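Local coordinates for BILBO1_N domain-containing protein (Trypanosoma brucei equiperdum, PDB 7A1I) that is of unknown function but carries an N-terminal BILBO1-type domain of the ubiquitin clan, at residues I6-A11 / F23-A28. Numbering follows the deposited sequence.
Sequences ISICVA and FLFDAA
The rings of F23 and F25 lie on the helix-covered side of the sheet, with V10 and the I6 carbonyl at their edges. Near the F23 ring plane, V10 CG2 comes 4.1 Å from F23 CD1, the two side chains crossing obliquely. The I6 carbonyl oxygen lies at the edge of F25, near its plane, 3.8 Å from F25 CD2, while I8 CG1 approaches F25 CE2 obliquely at 4.2 Å. Broad, apolar rings suit this side, where A42 and Y38 of helix 32-50 touch F23 and F25 respectively; the beta-branched I6, I8 and V10 suit an extended strand. The strands form the first hairpin of a domain of the ubiquitin clan, whose mixed sheet packs against this helix. I6 pairs with F25 and I8 with F23 as antiparallel hydrogen-bonded pairs, each joined by two backbone bonds; the straightest, F23 N to I8 O, spans 2.8 Å at 169°. F23 N and F25 N bond in the carbonyl planes of their acceptors, whereas I6 N lies 37° out of that of F25. Between them, S7 and L24 make a non-hydrogen-bonded pair on the other face, where small S7 is buried, its N bonded to H82 ND1, and L24 is exposed. Beyond the end of strand 17-25, I6 CD1 nears the carbonyl oxygen of the poorly ordered A27.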
ATOM      1  N   ILE A   6     -15.719   2.533   0.291  1.00 69.76           N
ATOM      2  CA  ILE A   6     -14.501   3.335   0.296  1.00 70.23           C
ATOM      3  C   ILE A   6     -13.380   2.511  -0.327  1.00 58.85           C
ATOM      4  O   ILE A   6     -13.140   1.372   0.086  1.00 59.27           O
ATOM      5  CB  ILE A   6     -14.140   3.788   1.722  1.00 66.39           C
ATOM      6  CG1 ILE A   6     -15.158   4.814   2.222  1.00 82.20           C
ATOM      7  CG2 ILE A   6     -12.743   4.377   1.769  1.00 63.54           C
ATOM      8  CD1 ILE A   6     -14.925   5.268   3.654  1.00 84.46           C
ATOM      9  N   SER A   7     -12.709   3.071  -1.330  1.00 53.37           N
ATOM     10  CA  SER A   7     -11.625   2.377  -2.019  1.00 60.12           C
ATOM     11  C   SER A   7     -10.270   2.939  -1.586  1.00 49.18           C
ATOM     12  O   SER A   7      -9.976   4.114  -1.826  1.00 50.73           O
ATOM     13  CB  SER A   7     -11.803   2.500  -3.534  1.00 53.41           C
ATOM     14  OG  SER A   7     -10.577   2.298  -4.215  1.00 75.21           O
ATOM     15  N   ILE A   8      -9.429   2.096  -0.991  1.00 41.02           N
ATOM     16  CA  ILE A   8      -8.072   2.483  -0.617  1.00 38.08           C
ATOM     17  C   ILE A   8      -7.099   1.651  -1.452  1.00 38.31           C
ATOM     18  O   ILE A   8      -7.219   0.421  -1.507  1.00 36.74           O
ATOM     19  CB  ILE A   8      -7.793   2.265   0.881  1.00 39.78           C
ATOM     20  CG1 ILE A   8      -8.886   2.887   1.779  1.00 46.22           C
ATOM     21  CG2 ILE A   8      -6.396   2.795   1.235  1.00 38.40           C
ATOM     22  CD1 ILE A   8      -8.806   4.389   1.922  1.00 47.80           C
ATOM     23  N   CYS A   9      -6.153   2.314  -2.114  1.00 38.89           N
ATOM     24  CA  CYS A   9      -5.066   1.625  -2.793  1.00 36.45           C
ATOM     25  C   CYS A   9      -3.816   1.655  -1.928  1.00 36.06           C
ATOM     26  O   CYS A   9      -3.563   2.630  -1.209  1.00 37.73           O
ATOM     27  CB  CYS A   9      -4.748   2.241  -4.152  1.00 37.44           C
ATOM     28  SG  CYS A   9      -6.053   2.095  -5.363  1.00 47.19           S
ATOM     29  N   VAL A  10      -3.056   0.566  -1.991  1.00 32.57           N
ATOM     30  CA  VAL A  10      -1.866   0.351  -1.180  1.00 32.88           C
ATOM     31  C   VAL A  10      -0.779  -0.166  -2.106  1.00 33.25           C
ATOM     32  O   VAL A  10      -0.997  -1.154  -2.818  1.00 35.12           O
ATOM     33  CB  VAL A  10      -2.113  -0.651  -0.052  1.00 31.89           C
ATOM     34  CG1 VAL A  10      -0.873  -0.783   0.801  1.00 35.27           C
ATOM     35  CG2 VAL A  10      -3.322  -0.175   0.809  1.00 34.06           C
ATOM     36  N   ALA A  11       0.364   0.522  -2.146  1.00 30.95           N
ATOM     37  CA  ALA A  11       1.436   0.111  -3.059  1.00 33.36           C
ATOM     38  C   ALA A  11       2.707  -0.135  -2.256  1.00 33.00           C
ATOM     39  O   ALA A  11       2.817   0.276  -1.093  1.00 32.77           O
ATOM     40  CB  ALA A  11       1.679   1.152  -4.163  1.00 33.29           C
ATOM     41  N   PHE A  23      -8.300  -2.114  -2.198  1.00 44.90           N
ATOM     42  CA  PHE A  23      -9.182  -2.724  -1.213  1.00 46.38           C
ATOM     43  C   PHE A  23     -10.462  -1.906  -1.105  1.00 46.69           C
ATOM     44  O   PHE A  23     -10.420  -0.671  -1.075  1.00 46.67           O
ATOM     45  CB  PHE A  23      -8.508  -2.811   0.165  1.00 44.34           C
ATOM     46  CG  PHE A  23      -7.317  -3.721   0.189  1.00 41.09           C
ATOM     47  CD1 PHE A  23      -6.029  -3.202   0.148  1.00 42.23           C
ATOM     48  CD2 PHE A  23      -7.484  -5.098   0.248  1.00 43.82           C
ATOM     49  CE1 PHE A  23      -4.926  -4.048   0.154  1.00 39.29           C
ATOM     50  CE2 PHE A  23      -6.389  -5.951   0.245  1.00 44.36           C
ATOM     51  CZ  PHE A  23      -5.112  -5.435   0.203  1.00 40.96           C
ATOM     52  N   LEU A  24     -11.595  -2.601  -1.071  1.00 49.70           N
ATOM     53  CA  LEU A  24     -12.916  -1.989  -0.966  1.00 53.39           C
ATOM     54  C   LEU A  24     -13.485  -2.260   0.420  1.00 50.78           C
ATOM     55  O   LEU A  24     -13.569  -3.416   0.843  1.00 50.39           O
ATOM     56  CB  LEU A  24     -13.863  -2.537  -2.035  1.00 54.27           C
ATOM     57  CG  LEU A  24     -13.597  -2.063  -3.458  1.00 69.69           C
ATOM     58  CD1 LEU A  24     -13.847  -3.198  -4.440  1.00 96.66           C
ATOM     59  CD2 LEU A  24     -14.465  -0.861  -3.785  1.00 65.97           C
ATOM     60  N   PHE A  25     -13.884  -1.203   1.119  1.00 62.16           N
ATOM     61  CA  PHE A  25     -14.461  -1.322   2.451  1.00 67.16           C
ATOM     62  C   PHE A  25     -15.869  -0.746   2.459  1.00 75.82           C
ATOM     63  O   PHE A  25     -16.293  -0.058   1.524  1.00 62.24           O
ATOM     64  CB  PHE A  25     -13.602  -0.604   3.497  1.00 56.96           C
ATOM     65  CG  PHE A  25     -12.201  -1.111   3.572  1.00 50.70           C
ATOM     66  CD1 PHE A  25     -11.853  -2.097   4.486  1.00 51.57           C
ATOM     67  CD2 PHE A  25     -11.225  -0.617   2.702  1.00 51.51           C
ATOM     68  CE1 PHE A  25     -10.552  -2.575   4.541  1.00 50.74           C
ATOM     69  CE2 PHE A  25      -9.923  -1.083   2.755  1.00 50.54           C
ATOM     70  CZ  PHE A  25      -9.581  -2.062   3.669  1.00 50.32           C
ATOM     71  N   ASP A  26     -16.586  -1.031   3.547  1.00 72.38           N
ATOM     72  CA  ASP A  26     -17.912  -0.463   3.762  1.00 88.63           C
ATOM     73  C   ASP A  26     -17.834   1.064   3.835  1.00 88.53           C
ATOM     74  O   ASP A  26     -16.761   1.654   3.997  1.00 91.11           O
ATOM     75  CB  ASP A  26     -18.540  -1.007   5.047  1.00 87.81           C
ATOM     76  CG  ASP A  26     -18.530  -2.527   5.116  1.00 94.90           C
ATOM     77  OD1 ASP A  26     -17.651  -3.089   5.806  1.00 95.22           O
ATOM     78  OD2 ASP A  26     -19.400  -3.163   4.484  1.00 99.93           O
ATOM     79  N   ALA A  27     -19.001   1.705   3.727  1.00 96.47           N
ATOM     80  CA  ALA A  27     -19.060   3.164   3.742  1.00 96.58           C
ATOM     81  C   ALA A  27     -18.376   3.766   4.966  1.00 92.21           C
ATOM     82  O   ALA A  27     -17.945   4.925   4.914  1.00 89.63           O
ATOM     83  CB  ALA A  27     -20.514   3.634   3.672  1.00107.39           C
ATOM     84  N   ALA A  28     -18.262   3.009   6.061  1.00101.47           N
ATOM     85  CA  ALA A  28     -17.534   3.502   7.225  1.00106.09           C
ATOM     86  C   ALA A  28     -16.040   3.587   6.935  1.00 95.16           C
ATOM     87  O   ALA A  28     -15.423   4.646   7.102  1.00 87.85           O
ATOM     88  CB  ALA A  28     -17.807   2.610   8.438  1.00 93.94           C
TER